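PDB 3UGV: enolase from alpha proteobacterium BAL199, which probably catalyses magnesium-dependent proton abstraction next to a carboxylate in an unidentified acid substrate, as other members of the enolase superfamily do. Local coordinates for residues F[101-113]-F[125-139]. Numbering follows the deposited sequence.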
ATOM      1  N   PRO F 101      24.304 -26.295  30.972  1.00 37.22           N
ATOM      2  CA  PRO F 101      23.965 -25.202  31.885  1.00 38.07           C
ATOM      3  C   PRO F 101      22.452 -25.007  31.941  1.00 43.77           C
ATOM      4  O   PRO F 101      21.773 -25.146  30.929  1.00 37.59           O
ATOM      5  CB  PRO F 101      24.659 -23.990  31.255  1.00 37.15           C
ATOM      6  CG  PRO F 101      25.800 -24.590  30.452  1.00 34.65           C
ATOM      7  CD  PRO F 101      25.248 -25.885  29.917  1.00 34.06           C
ATOM      8  N   LEU F 102      21.927 -24.730  33.127  1.00 45.27           N
ATOM      9  CA  LEU F 102      20.510 -24.457  33.291  1.00 39.47           C
ATOM     10  C   LEU F 102      20.282 -22.991  32.931  1.00 42.56           C
ATOM     11  O   LEU F 102      20.131 -22.143  33.811  1.00 45.82           O
ATOM     12  CB  LEU F 102      20.090 -24.732  34.735  1.00 38.93           C
ATOM     13  CG  LEU F 102      18.628 -25.018  35.086  1.00 35.85           C
ATOM     14  CD1 LEU F 102      17.832 -23.743  35.155  1.00 40.28           C
ATOM     15  CD2 LEU F 102      18.013 -26.017  34.114  1.00 38.88           C
ATOM     16  N   ALA F 103      20.277 -22.706  31.628  1.00 42.63           N
ATOM     17  CA  ALA F 103      20.143 -21.346  31.114  1.00 35.16           C
ATOM     18  C   ALA F 103      18.983 -21.263  30.127  1.00 32.70           C
ATOM     19  O   ALA F 103      19.094 -21.757  29.007  1.00 26.37           O
ATOM     20  CB  ALA F 103      21.433 -20.915  30.443  1.00 27.64           C
ATOM     21  N   PRO F 104      17.872 -20.622  30.543  1.00 39.35           N
ATOM     22  CA  PRO F 104      16.606 -20.604  29.797  1.00 35.82           C
ATOM     23  C   PRO F 104      16.811 -20.289  28.330  1.00 36.82           C
ATOM     24  O   PRO F 104      16.394 -21.057  27.469  1.00 44.88           O
ATOM     25  CB  PRO F 104      15.826 -19.469  30.463  1.00 36.59           C
ATOM     26  CG  PRO F 104      16.299 -19.469  31.848  1.00 41.09           C
ATOM     27  CD  PRO F 104      17.767 -19.864  31.803  1.00 37.90           C
ATOM     28  N   ALA F 105      17.464 -19.169  28.057  1.00 35.10           N
ATOM     29  CA  ALA F 105      17.615 -18.687  26.695  1.00 32.02           C
ATOM     30  C   ALA F 105      18.413 -19.634  25.802  1.00 37.65           C
ATOM     31  O   ALA F 105      18.062 -19.837  24.639  1.00 43.65           O
ATOM     32  CB  ALA F 105      18.227 -17.309  26.699  1.00 26.01           C
ATOM     33  N   GLU F 106      19.480 -20.215  26.337  1.00 35.45           N
ATOM     34  CA  GLU F 106      20.269 -21.155  25.554  1.00 38.35           C
ATOM     35  C   GLU F 106      19.451 -22.408  25.288  1.00 41.72           C
ATOM     36  O   GLU F 106      19.498 -22.980  24.204  1.00 40.25           O
ATOM     37  CB  GLU F 106      21.586 -21.489  26.260  1.00 41.44           C
ATOM     38  CG  GLU F 106      22.469 -20.257  26.452  1.00 58.30           C
ATOM     39  CD  GLU F 106      23.877 -20.572  26.934  1.00 70.21           C
ATOM     40  OE1 GLU F 106      24.201 -21.765  27.145  1.00 71.23           O
ATOM     41  OE2 GLU F 106      24.660 -19.609  27.097  1.00 74.20           O
ATOM     42  N   ILE F 107      18.678 -22.808  26.288  1.00 43.85           N
ATOM     43  CA  ILE F 107      17.873 -24.011  26.199  1.00 37.85           C
ATOM     44  C   ILE F 107      16.691 -23.851  25.241  1.00 33.64           C
ATOM     45  O   ILE F 107      16.360 -24.770  24.501  1.00 37.36           O
ATOM     46  CB  ILE F 107      17.369 -24.418  27.583  1.00 34.75           C
ATOM     47  CG1 ILE F 107      18.541 -24.887  28.448  1.00 33.96           C
ATOM     48  CG2 ILE F 107      16.308 -25.484  27.467  1.00 33.71           C
ATOM     49  CD1 ILE F 107      18.134 -25.402  29.828  1.00 36.16           C
ATOM     50  N   TYR F 108      16.058 -22.687  25.263  1.00 36.10           N
ATOM     51  CA  TYR F 108      14.939 -22.406  24.370  1.00 37.66           C
ATOM     52  C   TYR F 108      15.422 -22.546  22.928  1.00 39.37           C
ATOM     53  O   TYR F 108      14.749 -23.147  22.099  1.00 35.33           O
ATOM     54  CB  TYR F 108      14.388 -21.002  24.647  1.00 48.65           C
ATOM     55  CG  TYR F 108      13.211 -20.550  23.790  1.00 61.80           C
ATOM     56  CD1 TYR F 108      11.970 -21.174  23.880  1.00 64.96           C
ATOM     57  CD2 TYR F 108      13.334 -19.465  22.927  1.00 68.03           C
ATOM     58  CE1 TYR F 108      10.891 -20.747  23.111  1.00 67.56           C
ATOM     59  CE2 TYR F 108      12.262 -19.032  22.157  1.00 72.31           C
ATOM     60  CZ  TYR F 108      11.044 -19.675  22.251  1.00 74.29           C
ATOM     61  OH  TYR F 108       9.977 -19.240  21.481  1.00 78.64           O
ATOM     62  N   ASP F 109      16.608 -22.024  22.633  1.00 41.63           N
ATOM     63  CA  ASP F 109      17.167 -22.183  21.296  1.00 40.97           C
ATOM     64  C   ASP F 109      17.491 -23.645  20.954  1.00 44.00           C
ATOM     65  O   ASP F 109      17.128 -24.120  19.879  1.00 42.81           O
ATOM     66  CB  ASP F 109      18.392 -21.300  21.101  1.00 46.65           C
ATOM     67  CG  ASP F 109      19.089 -21.567  19.782  1.00 63.05           C
ATOM     68  OD1 ASP F 109      18.602 -21.049  18.748  1.00 67.69           O
ATOM     69  OD2 ASP F 109      20.117 -22.292  19.779  1.00 60.16           O
ATOM     70  N   LYS F 110      18.151 -24.355  21.870  1.00 43.51           N
ATOM     71  CA  LYS F 110      18.521 -25.764  21.653  1.00 48.20           C
ATOM     72  C   LYS F 110      17.322 -26.713  21.504  1.00 46.67           C
ATOM     73  O   LYS F 110      17.350 -27.613  20.669  1.00 46.16           O
ATOM     74  CB  LYS F 110      19.440 -26.278  22.773  1.00 49.42           C
ATOM     75  CG  LYS F 110      20.764 -25.517  22.927  1.00 53.60           C
ATOM     76  CD  LYS F 110      21.548 -25.999  24.152  1.00 57.54           C
ATOM     77  CE  LYS F 110      22.858 -25.238  24.311  1.00 64.19           C
ATOM     78  NZ  LYS F 110      23.684 -25.782  25.428  1.00 67.55           N
ATOM     79  N   THR F 111      16.285 -26.528  22.319  1.00 33.67           N
ATOM     80  CA  THR F 111      15.084 -27.354  22.210  1.00 35.43           C
ATOM     81  C   THR F 111      14.327 -27.142  20.891  1.00 45.09           C
ATOM     82  O   THR F 111      13.888 -28.107  20.259  1.00 47.23           O
ATOM     83  CB  THR F 111      14.124 -27.155  23.400  1.00 36.27           C
ATOM     84  OG1 THR F 111      13.661 -25.796  23.438  1.00 42.67           O
ATOM     85  CG2 THR F 111      14.824 -27.488  24.707  1.00 40.97           C
ATOM     86  N   ARG F 112      14.179 -25.886  20.476  1.00 47.61           N
ATOM     87  CA  ARG F 112      13.515 -25.573  19.210  1.00 44.39           C
ATOM     88  C   ARG F 112      14.304 -26.035  17.984  1.00 46.99           C
ATOM     89  O   ARG F 112      13.711 -26.475  16.996  1.00 45.41           O
ATOM     90  CB  ARG F 112      13.197 -24.084  19.109  1.00 49.30           C
ATOM     91  CG  ARG F 112      12.127 -23.632  20.095  1.00 63.71           C
ATOM     92  CD  ARG F 112      11.689 -22.198  19.825  1.00 70.21           C
ATOM     93  NE  ARG F 112      10.466 -22.128  19.031  1.00 74.26           N
ATOM     94  CZ  ARG F 112      10.159 -21.105  18.239  1.00 78.01           C
ATOM     95  NH1 ARG F 112      10.999 -20.081  18.136  1.00 80.59           N
ATOM     96  NH2 ARG F 112       9.025 -21.106  17.548  1.00 70.67           N
ATOM     97  N   LYS F 113      15.632 -25.937  18.039  1.00 50.84           N
ATOM     98  CA  LYS F 113      16.467 -26.452  16.948  1.00 52.01           C
ATOM     99  C   LYS F 113      16.332 -27.966  16.796  1.00 48.80           C
ATOM    100  O   LYS F 113      16.318 -28.476  15.679  1.00 52.47           O
ATOM    101  CB  LYS F 113      17.945 -26.106  17.149  1.00 57.60           C
ATOM    102  CG  LYS F 113      18.344 -24.678  16.801  1.00 70.13           C
ATOM    103  CD  LYS F 113      19.874 -24.523  16.874  1.00 80.50           C
ATOM    104  CE  LYS F 113      20.328 -23.059  16.919  1.00 83.44           C
ATOM    105  NZ  LYS F 113      19.961 -22.271  15.704  1.00 79.37           N
ATOM    106  N   MET F 125       6.740 -26.702  19.756  1.00 35.29           N
ATOM    107  CA  MET F 125       6.706 -25.496  20.557  1.00 39.22           C
ATOM    108  C   MET F 125       6.212 -25.809  21.978  1.00 43.35           C
ATOM    109  O   MET F 125       6.756 -25.305  22.961  1.00 42.81           O
ATOM    110  CB  MET F 125       5.793 -24.461  19.870  1.00 39.65           C
ATOM    111  CG  MET F 125       5.639 -23.125  20.607  1.00 29.27           C
ATOM    112  SD  MET F 125       7.244 -22.401  20.994  1.00 43.24           S
ATOM    113  CE  MET F 125       7.098 -20.832  20.147  1.00 28.59           C
ATOM    114  N   ILE F 126       5.192 -26.659  22.070  1.00 40.64           N
ATOM    115  CA  ILE F 126       4.576 -26.992  23.351  1.00 39.23           C
ATOM    116  C   ILE F 126       5.513 -27.725  24.324  1.00 35.05           C
ATOM    117  O   ILE F 126       5.508 -27.446  25.528  1.00 33.65           O
ATOM    118  CB  ILE F 126       3.268 -27.775  23.153  1.00 37.29           C
ATOM    119  CG1 ILE F 126       2.263 -26.899  22.398  1.00 34.26           C
ATOM    120  CG2 ILE F 126       2.689 -28.189  24.493  1.00 37.44           C
ATOM    121  CD1 ILE F 126       0.905 -27.508  22.248  1.00 33.89           C
ATOM    122  N   ALA F 127       6.320 -28.648  23.811  1.00 27.26           N
ATOM    123  CA  ALA F 127       7.260 -29.350  24.671  1.00 31.47           C
ATOM    124  C   ALA F 127       8.323 -28.375  25.148  1.00 38.71           C
ATOM    125  O   ALA F 127       8.643 -28.331  26.340  1.00 40.45           O
ATOM    126  CB  ALA F 127       7.890 -30.503  23.953  1.00 35.37           C
ATOM    127  N   ALA F 128       8.851 -27.579  24.222  1.00 37.52           N
ATOM    128  CA  ALA F 128       9.849 -26.564  24.570  1.00 35.26           C
ATOM    129  C   ALA F 128       9.331 -25.522  25.564  1.00 31.45           C
ATOM    130  O   ALA F 128      10.078 -25.086  26.423  1.00 33.81           O
ATOM    131  CB  ALA F 128      10.384 -25.876  23.323  1.00 26.62           C
ATOM    132  N   SER F 129       8.065 -25.119  25.435  1.00 30.34           N
ATOM    133  CA  SER F 129       7.487 -24.099  26.319  1.00 29.19           C
ATOM    134  C   SER F 129       7.392 -24.603  27.757  1.00 26.02           C
ATOM    135  O   SER F 129       7.643 -23.862  28.706  1.00 31.93           O
ATOM    136  CB  SER F 129       6.105 -23.664  25.820  1.00 26.10           C
ATOM    137  OG  SER F 129       6.189 -22.944  24.604  1.00 29.70           O
ATOM    138  N   GLY F 130       7.046 -25.877  27.906  1.00 33.00           N
ATOM    139  CA  GLY F 130       6.973 -26.510  29.213  1.00 34.84           C
ATOM    140  C   GLY F 130       8.319 -26.573  29.911  1.00 38.18           C
ATOM    141  O   GLY F 130       8.411 -26.377  31.131  1.00 34.44           O
ATOM    142  N   VAL F 131       9.364 -26.868  29.141  1.00 30.90           N
ATOM    143  CA  VAL F 131      10.719 -26.886  29.672  1.00 27.24           C
ATOM    144  C   VAL F 131      11.075 -25.473  30.073  1.00 34.62           C
ATOM    145  O   VAL F 131      11.587 -25.238  31.162  1.00 40.41           O
ATOM    146  CB  VAL F 131      11.729 -27.355  28.613  1.00 34.37           C
ATOM    147  CG1 VAL F 131      13.142 -26.997  29.027  1.00 26.60           C
ATOM    148  CG2 VAL F 131      11.579 -28.850  28.351  1.00 35.45           C
ATOM    149  N   ASP F 132      10.779 -24.525  29.185  1.00 26.28           N
ATOM    150  CA  ASP F 132      11.129 -23.132  29.419  1.00 24.81           C
ATOM    151  C   ASP F 132      10.589 -22.611  30.755  1.00 35.69           C
ATOM    152  O   ASP F 132      11.329 -21.998  31.530  1.00 32.27           O
ATOM    153  CB  ASP F 132      10.625 -22.262  28.272  1.00 24.32           C
ATOM    154  CG  ASP F 132      11.130 -20.832  28.354  1.00 41.18           C
ATOM    155  OD1 ASP F 132      12.313 -20.597  28.007  1.00 41.65           O
ATOM    156  OD2 ASP F 132      10.341 -19.938  28.746  1.00 46.80           O
ATOM    157  N   MET F 133       9.306 -22.854  31.022  1.00 32.29           N
ATOM    158  CA  MET F 133       8.698 -22.394  32.269  1.00 33.65           C
ATOM    159  C   MET F 133       9.356 -23.011  33.498  1.00 33.18           C
ATOM    160  O   MET F 133       9.680 -22.304  34.450  1.00 33.53           O
ATOM    161  CB  MET F 133       7.197 -22.663  32.278  1.00 28.33           C
ATOM    162  CG  MET F 133       6.445 -21.775  31.321  1.00 30.67           C
ATOM    163  SD  MET F 133       4.692 -22.136  31.344  1.00 31.89           S
ATOM    164  CE  MET F 133       4.639 -23.653  30.399  1.00 30.06           C
ATOM    165  N   ALA F 134       9.545 -24.326  33.477  1.00 34.79           N
ATOM    166  CA  ALA F 134      10.232 -25.017  34.567  1.00 36.61           C
ATOM    167  C   ALA F 134      11.635 -24.458  34.794  1.00 41.90           C
ATOM    168  O   ALA F 134      12.041 -24.202  35.927  1.00 43.37           O
ATOM    169  CB  ALA F 134      10.307 -26.513  34.287  1.00 35.32           C
ATOM    170  N   VAL F 135      12.376 -24.274  33.711  1.00 38.84           N
ATOM    171  CA  VAL F 135      13.757 -23.826  33.815  1.00 40.11           C
ATOM    172  C   VAL F 135      13.849 -22.405  34.377  1.00 37.78           C
ATOM    173  O   VAL F 135      14.756 -22.080  35.142  1.00 40.13           O
ATOM    174  CB  VAL F 135      14.477 -23.942  32.457  1.00 35.62           C
ATOM    175  CG1 VAL F 135      15.750 -23.125  32.446  1.00 43.28           C
ATOM    176  CG2 VAL F 135      14.777 -25.391  32.174  1.00 29.93           C
ATOM    177  N   TRP F 136      12.903 -21.557  34.010  1.00 32.28           N
ATOM    178  CA  TRP F 136      12.916 -20.202  34.527  1.00 31.96           C
ATOM    179  C   TRP F 136      12.568 -20.232  36.007  1.00 35.43           C
ATOM    180  O   TRP F 136      13.072 -19.419  36.780  1.00 34.82           O
ATOM    181  CB  TRP F 136      11.913 -19.319  33.789  1.00 29.00           C
ATOM    182  CG  TRP F 136      12.447 -18.629  32.574  1.00 32.19           C
ATOM    183  CD1 TRP F 136      12.192 -18.954  31.273  1.00 26.23           C
ATOM    184  CD2 TRP F 136      13.305 -17.479  32.540  1.00 32.28           C
ATOM    185  NE1 TRP F 136      12.844 -18.091  30.434  1.00 26.72           N
ATOM    186  CE2 TRP F 136      13.529 -17.169  31.182  1.00 29.85           C
ATOM    187  CE3 TRP F 136      13.905 -16.684  33.521  1.00 33.87           C
ATOM    188  CZ2 TRP F 136      14.327 -16.096  30.779  1.00 24.53           C
ATOM    189  CZ3 TRP F 136      14.704 -15.614  33.117  1.00 36.10           C
ATOM    190  CH2 TRP F 136      14.904 -15.331  31.761  1.00 37.29           C
ATOM    191  N   ASP F 137      11.689 -21.153  36.396  1.00 30.95           N
ATOM    192  CA  ASP F 137      11.339 -21.283  37.802  1.00 35.36           C
ATOM    193  C   ASP F 137      12.569 -21.708  38.578  1.00 30.66           C
ATOM    194  O   ASP F 137      12.839 -21.178  39.653  1.00 35.45           O
ATOM    195  CB  ASP F 137      10.199 -22.282  38.032  1.00 39.38           C
ATOM    196  CG  ASP F 137       9.913 -22.506  39.513  1.00 41.81           C
ATOM    197  OD1 ASP F 137       9.448 -21.560  40.191  1.00 35.61           O
ATOM    198  OD2 ASP F 137      10.158 -23.630  40.001  1.00 40.34           O
ATOM    199  N   ALA F 138      13.315 -22.663  38.032  1.00 33.88           N
ATOM    200  CA  ALA F 138      14.556 -23.109  38.675  1.00 37.77           C
ATOM    201  C   ALA F 138      15.583 -21.972  38.827  1.00 39.33           C
ATOM    202  O   ALA F 138      16.160 -21.793  39.893  1.00 39.99           O
ATOM    203  CB  ALA F 138      15.160 -24.307  37.927  1.00 32.35           C
ATOM    204  N   LEU F 139      15.790 -21.198  37.764  1.00 39.46           N
ATOM    205  CA  LEU F 139      16.723 -20.076  37.799  1.00 34.40           C
ATOM    206  C   LEU F 139      16.312 -19.060  38.853  1.00 33.25           C
ATOM    207  O   LEU F 139      17.143 -18.532  39.573  1.00 42.10           O
ATOM    208  CB  LEU F 139      16.817 -19.411  36.418  1.00 26.23           C
ATOM    209  CG  LEU F 139      17.804 -18.261  36.237  1.00 29.28           C
ATOM    210  CD1 LEU F 139      19.257 -18.733  36.336  1.00 30.35           C
ATOM    211  CD2 LEU F 139      17.560 -17.601  34.890  1.00 24.99           C
TER
HETATM  212  O   HOH W   1      13.796 -22.839  27.649  1.00 28.23           O
HETATM  213  O   HOH W   2      12.875 -24.587  26.083  1.00 28.24           O
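Pro104 sets its CB over one face of the Trp136 indole, near the rim, the two side chains crossing at about a right angle, a CH-pi contact with Pro104 CB 3.5 Å from the centroid of the five-membered ring of Trp136. It closes one end of an antiparallel helix hairpin in the enolase-superfamily N-terminal (capping) domain, where helices 104-113 and 125-139 pack with axes 9.4 Å apart at 159°. Trp136 NE1 is hydrogen-bonded to Ser308 of helix 306-320, so the indole ties the hairpin to the neighbouring domain; an alanine here would probably uncover the Pro104 ring and leave Ser308 without its indole donor. Val135 divides its branches: with CG1 anti to the backbone N (chi1 163°), that methyl meets Leu102 CD1 and the Pro104 ring, while CG2 faces Leu102 CD2 and the tip of Ile107. Farther along, Ile107 and Val131 cross at about a right angle, CG2 of Ile107 3.8 Å from CG1 of Val131. No direct hydrogen bond joins the helices, and two waters do that work. One donates to Pro104 O and, at 2.7 Å, to Asp132 OD1, which Ser308 also binds; the other links Thr111 OG1 to Ala128 O. At the far end the bent Met125 chain sets its CE over one face of the Arg112 guanidinium, 3.6 Å from Tyr108 OH.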